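Long-range contacts in Rho-class glutathione S-transferase (Laternula elliptica, PDB 3QAV), which probably transfers glutathione to electrophilic substrates, as a dimeric enzyme of the glutathione S-transferase superfamily: residues A[48-53]-A[100-105]; A[134-139]-A[236-241]; A[173-178]-A[210-215]. All coordinates share one frame; numbering follows the deposited sequence.

Interaction 1 of 3, residues A[48-53]-A[100-105]; sequences KKIDYD and EKYPKV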
loop_
_atom_site.group_PDB
_atom_site.type_symbol
_atom_site.label_atom_id
_atom_site.label_comp_id
_atom_site.label_asym_id
_atom_site.label_seq_id
_atom_site.Cartn_x
_atom_site.Cartn_y
_atom_site.Cartn_z
ATOM N N LYS A 48 -4.169 -10.355 19.292
ATOM C CA LYS A 48 -2.971 -10.675 20.062
ATOM C C LYS A 48 -3.186 -10.457 21.555
ATOM O O LYS A 48 -2.280 -10.667 22.355
ATOM C CB LYS A 48 -1.791 -9.834 19.560
ATOM C CG LYS A 48 -1.572 -9.960 18.059
ATOM C CD LYS A 48 -0.462 -9.057 17.554
ATOM C CE LYS A 48 0.910 -9.560 17.953
ATOM N NZ LYS A 48 1.271 -10.872 17.347
ATOM N N LYS A 49 -4.395 -10.030 21.915
ATOM C CA LYS A 49 -4.774 -9.788 23.309
ATOM C C LYS A 49 -3.951 -8.719 24.027
ATOM O O LYS A 49 -3.841 -8.742 25.251
ATOM C CB LYS A 49 -4.694 -11.088 24.117
ATOM C CG LYS A 49 -5.451 -12.272 23.528
ATOM C CD LYS A 49 -5.526 -13.413 24.537
ATOM C CE LYS A 49 -6.178 -14.659 23.962
ATOM N NZ LYS A 49 -5.307 -15.353 22.967
ATOM N N ILE A 50 -3.376 -7.781 23.280
ATOM C CA ILE A 50 -2.576 -6.719 23.892
ATOM C C ILE A 50 -3.464 -5.659 24.542
ATOM O O ILE A 50 -4.393 -5.148 23.916
ATOM C CB ILE A 50 -1.665 -6.034 22.845
ATOM C CG1 ILE A 50 -0.689 -7.059 22.263
ATOM C CG2 ILE A 50 -0.916 -4.872 23.476
ATOM C CD1 ILE A 50 0.073 -6.564 21.060
ATOM N N ASP A 51 -3.180 -5.332 25.797
ATOM C CA ASP A 51 -3.958 -4.323 26.502
ATOM C C ASP A 51 -3.503 -2.955 25.994
ATOM O O ASP A 51 -2.301 -2.692 25.915
ATOM C CB ASP A 51 -3.716 -4.418 28.012
ATOM C CG ASP A 51 -4.784 -3.697 28.823
ATOM O OD1 ASP A 51 -4.491 -3.301 29.973
ATOM O OD2 ASP A 51 -5.920 -3.538 28.320
ATOM N N TYR A 52 -4.455 -2.087 25.658
ATOM C CA TYR A 52 -4.116 -0.760 25.148
ATOM C C TYR A 52 -5.105 0.323 25.553
ATOM O O TYR A 52 -6.259 0.036 25.867
ATOM C CB TYR A 52 -4.036 -0.781 23.616
ATOM C CG TYR A 52 -5.353 -1.112 22.939
ATOM C CD1 TYR A 52 -5.721 -2.431 22.690
ATOM C CD2 TYR A 52 -6.244 -0.104 22.572
ATOM C CE1 TYR A 52 -6.934 -2.737 22.092
ATOM C CE2 TYR A 52 -7.464 -0.401 21.977
ATOM C CZ TYR A 52 -7.803 -1.719 21.738
ATOM O OH TYR A 52 -9.006 -2.022 21.136
ATOM N N ASP A 53 -4.633 1.568 25.546
ATOM C CA ASP A 53 -5.465 2.723 25.850
ATOM C C ASP A 53 -5.902 3.236 24.488
ATOM O O ASP A 53 -5.287 2.904 23.473
ATOM C CB ASP A 53 -4.666 3.816 26.562
ATOM C CG ASP A 53 -4.201 3.398 27.939
ATOM O OD1 ASP A 53 -5.021 2.838 28.701
ATOM O OD2 ASP A 53 -3.021 3.639 28.267
ATOM N N GLU A 100 5.903 -7.778 15.507
ATOM C CA GLU A 100 7.305 -7.931 15.881
ATOM C C GLU A 100 7.581 -7.685 17.366
ATOM O O GLU A 100 8.406 -8.369 17.971
ATOM C CB GLU A 100 8.174 -6.992 15.038
ATOM C CG GLU A 100 8.659 -7.595 13.734
ATOM C CD GLU A 100 9.466 -6.613 12.905
ATOM O OE1 GLU A 100 10.105 -5.719 13.503
ATOM O OE2 GLU A 100 9.469 -6.744 11.661
ATOM N N LYS A 101 6.886 -6.719 17.952
ATOM C CA LYS A 101 7.073 -6.384 19.357
ATOM C C LYS A 101 6.375 -7.351 20.311
ATOM O O LYS A 101 6.864 -7.597 21.406
ATOM C CB LYS A 101 6.572 -4.965 19.625
ATOM C CG LYS A 101 6.760 -4.491 21.062
ATOM C CD LYS A 101 8.228 -4.348 21.414
ATOM C CE LYS A 101 8.391 -3.585 22.727
ATOM N NZ LYS A 101 9.811 -3.225 22.988
ATOM N N TYR A 102 5.228 -7.888 19.899
ATOM C CA TYR A 102 4.480 -8.820 20.738
ATOM C C TYR A 102 4.282 -10.117 19.957
ATOM O O TYR A 102 3.238 -10.350 19.357
ATOM C CB TYR A 102 3.129 -8.216 21.129
ATOM C CG TYR A 102 3.228 -6.842 21.762
ATOM C CD1 TYR A 102 3.283 -5.692 20.973
ATOM C CD2 TYR A 102 3.275 -6.694 23.150
ATOM C CE1 TYR A 102 3.377 -4.420 21.555
ATOM C CE2 TYR A 102 3.373 -5.436 23.742
ATOM C CZ TYR A 102 3.423 -4.304 22.940
ATOM O OH TYR A 102 3.526 -3.058 23.519
ATOM N N PRO A 103 5.298 -10.986 19.967
ATOM C CA PRO A 103 5.268 -12.266 19.254
ATOM C C PRO A 103 4.483 -13.397 19.915
ATOM O O PRO A 103 4.361 -14.476 19.340
ATOM C CB PRO A 103 6.747 -12.596 19.117
ATOM C CG PRO A 103 7.290 -12.122 20.434
ATOM C CD PRO A 103 6.601 -10.781 20.634
ATOM N N LYS A 104 3.952 -13.149 21.107
ATOM C CA LYS A 104 3.202 -14.171 21.833
ATOM C C LYS A 104 2.130 -14.873 20.996
ATOM O O LYS A 104 2.073 -16.107 20.953
ATOM C CB LYS A 104 2.570 -13.565 23.090
ATOM C CG LYS A 104 1.590 -14.484 23.805
ATOM C CD LYS A 104 2.234 -15.805 24.202
ATOM C CE LYS A 104 1.225 -16.720 24.881
ATOM N NZ LYS A 104 0.645 -16.083 26.097
ATOM N N VAL A 105 1.279 -14.090 20.341
ATOM C CA VAL A 105 0.219 -14.644 19.502
ATOM C C VAL A 105 0.485 -14.214 18.059
ATOM O O VAL A 105 -0.008 -13.177 17.609
ATOM C CB VAL A 105 -1.157 -14.122 19.954
ATOM C CG1 VAL A 105 -2.259 -14.750 19.115
ATOM C CG2 VAL A 105 -1.364 -14.438 21.428
#
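With CG1 anti to its carbonyl carbon (chi1 -62°), Ile-50 brings its longer branch to the Tyr-102 ring, while bends at the last two torsions of Lys-48 curl its ammonium toward the carbonyl of Val-105. The isoleucine crosses the tyrosine at about a right angle and meets one ring face: its CG1 lies 4.3 Å from the ring centroid, a CH-pi contact 24° off the ring normal, and CD1 of Ile-50 sits over CG of Tyr-102, where the ring joins its CB. CG of Lys-101 lies on the opposite face, and the Tyr-102 hydroxyl is hydrogen-bonded to Asp-83. A tyrosine suits this place because its ring packs against apolar groups while its OH reaches a polar partner.

Lys-48 NZ donates a hydrogen bond to Val-105 O at 2.6 Å, from above the carbonyl plane. CB of Val-105 packs 3.9 Å from CA of Lys-48, and the CA atoms of these two residues are 5.1 Å apart. Lys-49, at positive phi, ends helix 36-47 in a Schellman motif, and the chain then turns toward strand 53-56 of the thioredoxin-like N-terminal domain. Because Lys-48 NZ also forms a salt bridge with Glu-99 of helix 91-101, its buried charge is probably balanced by a carboxylate as well as a peptide dipole.

Interaction 2 of 3, residues A[134-139]-A[236-241]; sequences EFVQYK and PGNLLD
The helix 133-141 of the all-helical C-terminal domain meets the chain's C-terminal tail here, where residues 237-240 form a type I beta turn. Val-136 and Asn-238 are the point of closest backbone approach, with CA atoms 5.7 Å apart. CG1 of Val-136 packs on CB of Asn-238 at 3.7 Å, and its other methyl, CG2, meets CG and CD2 of Leu-239, both pairs of side chains crossing at about a right angle. The two branches of valine thus serve two successive residues of the turn.

Leu-239 CD2 also reaches the edge of the Phe-135 ring, 3.5 Å from CD1. Farther along that edge, Asp-241 OD2 lies in the ring plane, 3.6 Å from CZ, with ring and carboxylate planes 25° apart; the weakly positive C-H rim is a suitable neighbour for a carboxylate oxygen. Over one ring face runs CD of Lys-139.

In glutathione transferases this domain is a bundle of helices, and the tail packs against more than one of them: Leu-239 also touches Ile-195 of helix 183-197, and Phe-135 packs on Leu-151 of helix 148-172. In Lys-139 a bend at chi3 (62°) brings the ammonium between the turn and the residue after it. NZ forms a salt bridge with Asp-241 OD1 at 2.7 Å and a hydrogen bond to Asn-238 O at 3.2 Å, the donor standing above the carbonyl plane. A methionine in place of Lys-139 would probably leave the Asp-241 carboxylate without its cation and Asn-238 O without this donor. The backbone oxygen of Asp-241 accepts a further hydrogen bond from Lys-155.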
loop_
_atom_site.group_PDB
_atom_site.type_symbol
_atom_site.label_atom_id
_atom_site.label_comp_id
_atom_site.label_asym_id
_atom_site.label_seq_id
_atom_site.Cartn_x
_atom_site.Cartn_y
_atom_site.Cartn_z
ATOM N N GLU A 134 -14.035 2.589 -5.920
ATOM C CA GLU A 134 -14.122 3.628 -6.942
ATOM C C GLU A 134 -15.545 3.704 -7.489
ATOM O O GLU A 134 -15.980 4.744 -7.981
ATOM C CB GLU A 134 -13.143 3.340 -8.085
ATOM C CG GLU A 134 -11.917 4.249 -8.105
ATOM C CD GLU A 134 -12.241 5.667 -8.557
ATOM O OE1 GLU A 134 -12.624 5.845 -9.735
ATOM O OE2 GLU A 134 -12.115 6.603 -7.735
ATOM N N PHE A 135 -16.265 2.590 -7.399
ATOM C CA PHE A 135 -17.646 2.523 -7.868
ATOM C C PHE A 135 -18.497 3.338 -6.900
ATOM O O PHE A 135 -19.512 3.921 -7.279
ATOM C CB PHE A 135 -18.109 1.060 -7.903
ATOM C CG PHE A 135 -19.515 0.866 -8.414
ATOM C CD1 PHE A 135 -20.543 0.516 -7.543
ATOM C CD2 PHE A 135 -19.804 0.999 -9.769
ATOM C CE1 PHE A 135 -21.835 0.295 -8.011
ATOM C CE2 PHE A 135 -21.094 0.783 -10.248
ATOM C CZ PHE A 135 -22.111 0.429 -9.368
ATOM N N VAL A 136 -18.067 3.372 -5.643
ATOM C CA VAL A 136 -18.765 4.130 -4.614
ATOM C C VAL A 136 -18.279 5.572 -4.684
ATOM O O VAL A 136 -19.030 6.507 -4.410
ATOM C CB VAL A 136 -18.480 3.557 -3.207
ATOM C CG1 VAL A 136 -19.097 4.450 -2.137
ATOM C CG2 VAL A 136 -19.038 2.142 -3.106
ATOM N N GLN A 137 -17.015 5.743 -5.062
ATOM C CA GLN A 137 -16.416 7.067 -5.184
ATOM C C GLN A 137 -17.118 7.854 -6.283
ATOM O O GLN A 137 -17.592 8.967 -6.060
ATOM C CB GLN A 137 -14.930 6.951 -5.532
ATOM C CG GLN A 137 -14.073 6.282 -4.474
ATOM C CD GLN A 137 -13.859 7.156 -3.257
ATOM O OE1 GLN A 137 -14.810 7.534 -2.572
ATOM N NE2 GLN A 137 -12.602 7.485 -2.980
ATOM N N TYR A 138 -17.180 7.258 -7.470
ATOM C CA TYR A 138 -17.801 7.888 -8.628
ATOM C C TYR A 138 -19.280 8.205 -8.416
ATOM O O TYR A 138 -19.758 9.259 -8.835
ATOM C CB TYR A 138 -17.619 6.992 -9.855
ATOM C CG TYR A 138 -18.056 7.613 -11.162
ATOM C CD1 TYR A 138 -19.404 7.683 -11.512
ATOM C CD2 TYR A 138 -17.116 8.123 -12.058
ATOM C CE1 TYR A 138 -19.805 8.242 -12.726
ATOM C CE2 TYR A 138 -17.505 8.684 -13.273
ATOM C CZ TYR A 138 -18.850 8.740 -13.602
ATOM O OH TYR A 138 -19.238 9.286 -14.805
ATOM N N LYS A 139 -20.005 7.294 -7.772
ATOM C CA LYS A 139 -21.426 7.507 -7.511
ATOM C C LYS A 139 -21.618 8.565 -6.434
ATOM O O LYS A 139 -22.587 8.521 -5.677
ATOM C CB LYS A 139 -22.096 6.201 -7.069
ATOM C CG LYS A 139 -22.245 5.165 -8.176
ATOM C CD LYS A 139 -22.927 3.895 -7.673
ATOM C CE LYS A 139 -24.346 4.165 -7.185
ATOM N NZ LYS A 139 -25.009 2.926 -6.679
ATOM N N PRO A 236 -25.142 3.829 3.879
ATOM C CA PRO A 236 -25.129 4.739 2.728
ATOM C C PRO A 236 -25.780 4.100 1.496
ATOM O O PRO A 236 -26.268 4.793 0.605
ATOM C CB PRO A 236 -23.637 5.012 2.524
ATOM C CG PRO A 236 -23.072 4.888 3.917
ATOM C CD PRO A 236 -23.794 3.680 4.458
ATOM N N GLY A 237 -25.766 2.771 1.455
ATOM C CA GLY A 237 -26.366 2.041 0.349
ATOM C C GLY A 237 -25.816 2.274 -1.051
ATOM O O GLY A 237 -26.554 2.143 -2.033
ATOM N N ASN A 238 -24.532 2.596 -1.163
ATOM C CA ASN A 238 -23.935 2.842 -2.472
ATOM C C ASN A 238 -23.589 1.582 -3.268
ATOM O O ASN A 238 -23.173 1.669 -4.421
ATOM C CB ASN A 238 -22.697 3.722 -2.323
ATOM C CG ASN A 238 -23.049 5.166 -2.045
ATOM O OD1 ASN A 238 -23.620 5.845 -2.895
ATOM N ND2 ASN A 238 -22.718 5.645 -0.850
ATOM N N LEU A 239 -23.764 0.414 -2.660
ATOM C CA LEU A 239 -23.481 -0.845 -3.344
ATOM C C LEU A 239 -24.713 -1.743 -3.387
ATOM O O LEU A 239 -24.612 -2.938 -3.667
ATOM C CB LEU A 239 -22.318 -1.574 -2.663
ATOM C CG LEU A 239 -20.948 -0.911 -2.864
ATOM C CD1 LEU A 239 -19.881 -1.694 -2.120
ATOM C CD2 LEU A 239 -20.615 -0.851 -4.353
ATOM N N LEU A 240 -25.875 -1.158 -3.109
ATOM C CA LEU A 240 -27.131 -1.895 -3.127
ATOM C C LEU A 240 -27.407 -2.471 -4.512
ATOM O O LEU A 240 -28.072 -3.501 -4.644
ATOM C CB LEU A 240 -28.294 -0.982 -2.715
ATOM C CG LEU A 240 -28.360 -0.524 -1.253
ATOM C CD1 LEU A 240 -29.482 0.497 -1.078
ATOM C CD2 LEU A 240 -28.592 -1.725 -0.349
ATOM N N ASP A 241 -26.874 -1.815 -5.540
ATOM C CA ASP A 241 -27.078 -2.246 -6.921
ATOM C C ASP A 241 -25.903 -3.042 -7.491
ATOM O O ASP A 241 -25.959 -3.511 -8.629
ATOM C CB ASP A 241 -27.329 -1.025 -7.806
ATOM C CG ASP A 241 -26.110 -0.131 -7.918
ATOM O OD1 ASP A 241 -25.555 0.258 -6.870
ATOM O OD2 ASP A 241 -25.707 0.184 -9.055
#

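Interaction 3 of 3, residues A[173-178]-A[210-215]; sequences GGFVAT and FKYYNM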
loop_
_atom_site.group_PDB
_atom_site.type_symbol
_atom_site.label_atom_id
_atom_site.label_comp_id
_atom_site.label_asym_id
_atom_site.label_seq_id
_atom_site.Cartn_x
_atom_site.Cartn_y
_atom_site.Cartn_z
ATOM N N GLY A 173 -10.965 -22.558 1.509
ATOM C CA GLY A 173 -12.066 -23.187 2.206
ATOM C C GLY A 173 -12.200 -22.608 3.605
ATOM O O GLY A 173 -13.061 -23.027 4.380
ATOM N N GLY A 174 -11.355 -21.632 3.929
ATOM C CA GLY A 174 -11.404 -21.030 5.250
ATOM C C GLY A 174 -11.182 -19.528 5.293
ATOM O O GLY A 174 -12.131 -18.750 5.172
ATOM N N PHE A 175 -9.930 -19.117 5.474
ATOM C CA PHE A 175 -9.597 -17.698 5.545
ATOM C C PHE A 175 -9.041 -17.197 4.207
ATOM O O PHE A 175 -8.946 -17.964 3.247
ATOM C CB PHE A 175 -8.633 -17.472 6.706
ATOM C CG PHE A 175 -9.228 -17.830 8.047
ATOM C CD1 PHE A 175 -9.876 -16.865 8.822
ATOM C CD2 PHE A 175 -9.185 -19.143 8.514
ATOM C CE1 PHE A 175 -10.471 -17.206 10.040
ATOM C CE2 PHE A 175 -9.779 -19.493 9.734
ATOM C CZ PHE A 175 -10.423 -18.521 10.496
ATOM N N VAL A 176 -8.673 -15.925 4.131
ATOM C CA VAL A 176 -8.223 -15.359 2.859
ATOM C C VAL A 176 -6.860 -15.782 2.296
ATOM O O VAL A 176 -6.639 -15.686 1.087
ATOM C CB VAL A 176 -8.302 -13.810 2.908
ATOM C CG1 VAL A 176 -7.084 -13.243 3.647
ATOM C CG2 VAL A 176 -8.426 -13.247 1.488
ATOM N N ALA A 177 -5.957 -16.261 3.145
ATOM C CA ALA A 177 -4.634 -16.678 2.676
ATOM C C ALA A 177 -4.299 -18.131 3.010
ATOM O O ALA A 177 -3.585 -18.801 2.261
ATOM C CB ALA A 177 -3.560 -15.755 3.253
ATOM N N THR A 178 -4.812 -18.609 4.137
ATOM C CA THR A 178 -4.561 -19.979 4.567
ATOM C C THR A 178 -5.810 -20.493 5.265
ATOM O O THR A 178 -6.833 -19.818 5.291
ATOM C CB THR A 178 -3.402 -20.043 5.573
ATOM O OG1 THR A 178 -3.822 -19.451 6.803
ATOM C CG2 THR A 178 -2.192 -19.278 5.061
ATOM N N PHE A 210 -19.283 -14.225 1.105
ATOM C CA PHE A 210 -20.404 -14.079 2.029
ATOM C C PHE A 210 -20.229 -15.009 3.225
ATOM O O PHE A 210 -20.435 -14.608 4.368
ATOM C CB PHE A 210 -21.717 -14.395 1.315
ATOM C CG PHE A 210 -22.937 -14.228 2.178
ATOM C CD1 PHE A 210 -23.667 -15.337 2.597
ATOM C CD2 PHE A 210 -23.375 -12.955 2.546
ATOM C CE1 PHE A 210 -24.822 -15.184 3.367
ATOM C CE2 PHE A 210 -24.527 -12.792 3.315
ATOM C CZ PHE A 210 -25.252 -13.911 3.725
ATOM N N LYS A 211 -19.849 -16.251 2.950
ATOM C CA LYS A 211 -19.625 -17.245 3.991
ATOM C C LYS A 211 -18.471 -16.781 4.882
ATOM O O LYS A 211 -18.506 -16.937 6.107
ATOM C CB LYS A 211 -19.292 -18.589 3.337
ATOM C CG LYS A 211 -18.901 -19.701 4.289
ATOM C CD LYS A 211 -18.608 -20.976 3.505
ATOM C CE LYS A 211 -18.200 -22.118 4.419
ATOM N NZ LYS A 211 -17.968 -23.381 3.665
ATOM N N TYR A 212 -17.450 -16.209 4.249
ATOM C CA TYR A 212 -16.281 -15.698 4.958
ATOM C C TYR A 212 -16.730 -14.549 5.854
ATOM O O TYR A 212 -16.377 -14.489 7.026
ATOM C CB TYR A 212 -15.233 -15.195 3.958
ATOM C CG TYR A 212 -14.055 -14.474 4.598
ATOM C CD1 TYR A 212 -13.047 -15.178 5.255
ATOM C CD2 TYR A 212 -13.962 -13.081 4.550
ATOM C CE1 TYR A 212 -11.972 -14.507 5.848
ATOM C CE2 TYR A 212 -12.903 -12.405 5.137
ATOM C CZ TYR A 212 -11.913 -13.117 5.780
ATOM O OH TYR A 212 -10.860 -12.439 6.346
ATOM N N TYR A 213 -17.523 -13.648 5.289
ATOM C CA TYR A 213 -18.032 -12.503 6.028
ATOM C C TYR A 213 -18.829 -12.934 7.259
ATOM O O TYR A 213 -18.642 -12.402 8.351
ATOM C CB TYR A 213 -18.927 -11.652 5.130
ATOM C CG TYR A 213 -19.586 -10.511 5.867
ATOM C CD1 TYR A 213 -18.855 -9.389 6.242
ATOM C CD2 TYR A 213 -20.936 -10.563 6.210
ATOM C CE1 TYR A 213 -19.445 -8.348 6.938
ATOM C CE2 TYR A 213 -21.539 -9.521 6.910
ATOM C CZ TYR A 213 -20.785 -8.417 7.269
ATOM O OH TYR A 213 -21.355 -7.386 7.966
ATOM N N ASN A 214 -19.730 -13.890 7.071
ATOM C CA ASN A 214 -20.547 -14.384 8.174
ATOM C C ASN A 214 -19.694 -15.000 9.268
ATOM O O ASN A 214 -19.903 -14.726 10.445
ATOM C CB ASN A 214 -21.560 -15.412 7.664
ATOM C CG ASN A 214 -22.744 -14.764 6.983
ATOM O OD1 ASN A 214 -23.389 -15.366 6.131
ATOM N ND2 ASN A 214 -23.044 -13.532 7.368
ATOM N N MET A 215 -18.737 -15.838 8.885
ATOM C CA MET A 215 -17.872 -16.466 9.876
ATOM C C MET A 215 -17.129 -15.402 10.675
ATOM O O MET A 215 -17.117 -15.427 11.907
ATOM C CB MET A 215 -16.844 -17.386 9.217
ATOM C CG MET A 215 -15.655 -17.685 10.128
ATOM S SD MET A 215 -14.363 -18.672 9.376
ATOM C CE MET A 215 -13.528 -17.433 8.357
#
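One face of the Phe-175 ring receives the methyl of Met-215, while the edge of the Tyr-212 ring faces a backbone oxygen, that of Gly-174. The first is a Met-aromatic contact, in the all-helical C-terminal domain of the glutathione transferase fold, where the loop between helices 148-172 and 183-197 lies against helix 207-217. CE of Met-215 stands 3.9 Å from the centroid of the Phe-175 ring, 27° off the normal, as a CH-pi contact, and SD follows obliquely at 4.6 Å. The two side chains cross at about a right angle. An unbranched, flexible methionine suits this place: extended through chi2 and bent only at chi3 (78°), it reaches from the helix and lays its methyl over the ring.

Tyr-212 starts with CG anti to the backbone N (chi1 172°), a direction that carries the ring to the loop backbone. Its CE1 comes 4.0 Å from CA of Phe-175, and the phenol OH is hydrogen-bonded to Asp-185 of helix 183-197. The same carboxylate oxygen, Asp-185 OD2, accepts a hydrogen bond from Val-176 N, so one acidic group joins the loop and the tyrosine. Met-215 CE also comes near Gly-174 O, at 3.7 Å, and the Tyr-212 ring approaches that same oxygen with its CD1, likewise 3.7 Å away.

Interaction 1 belongs to the N-terminal domain and is a surface contact, whereas interactions 2 and 3 are partly buried in the helical C-terminal domain. Interactions 1 and 2 lie on opposite sides of the chain's centre, their own centres 36 Å apart. Along the sequence, interaction 3 falls within the span bracketed by interaction 2, yet their nearest atoms are about 11 Å apart. Both pair a helix with irregular chain, and both touch helices 148-172 and 183-197. In interactions 1 and 2 a lysine reaches a backbone carbonyl beside apolar packing, but only in interaction 2 does its carboxylate partner belong to the facing segment; interaction 3 relies on aromatic and methionine contacts.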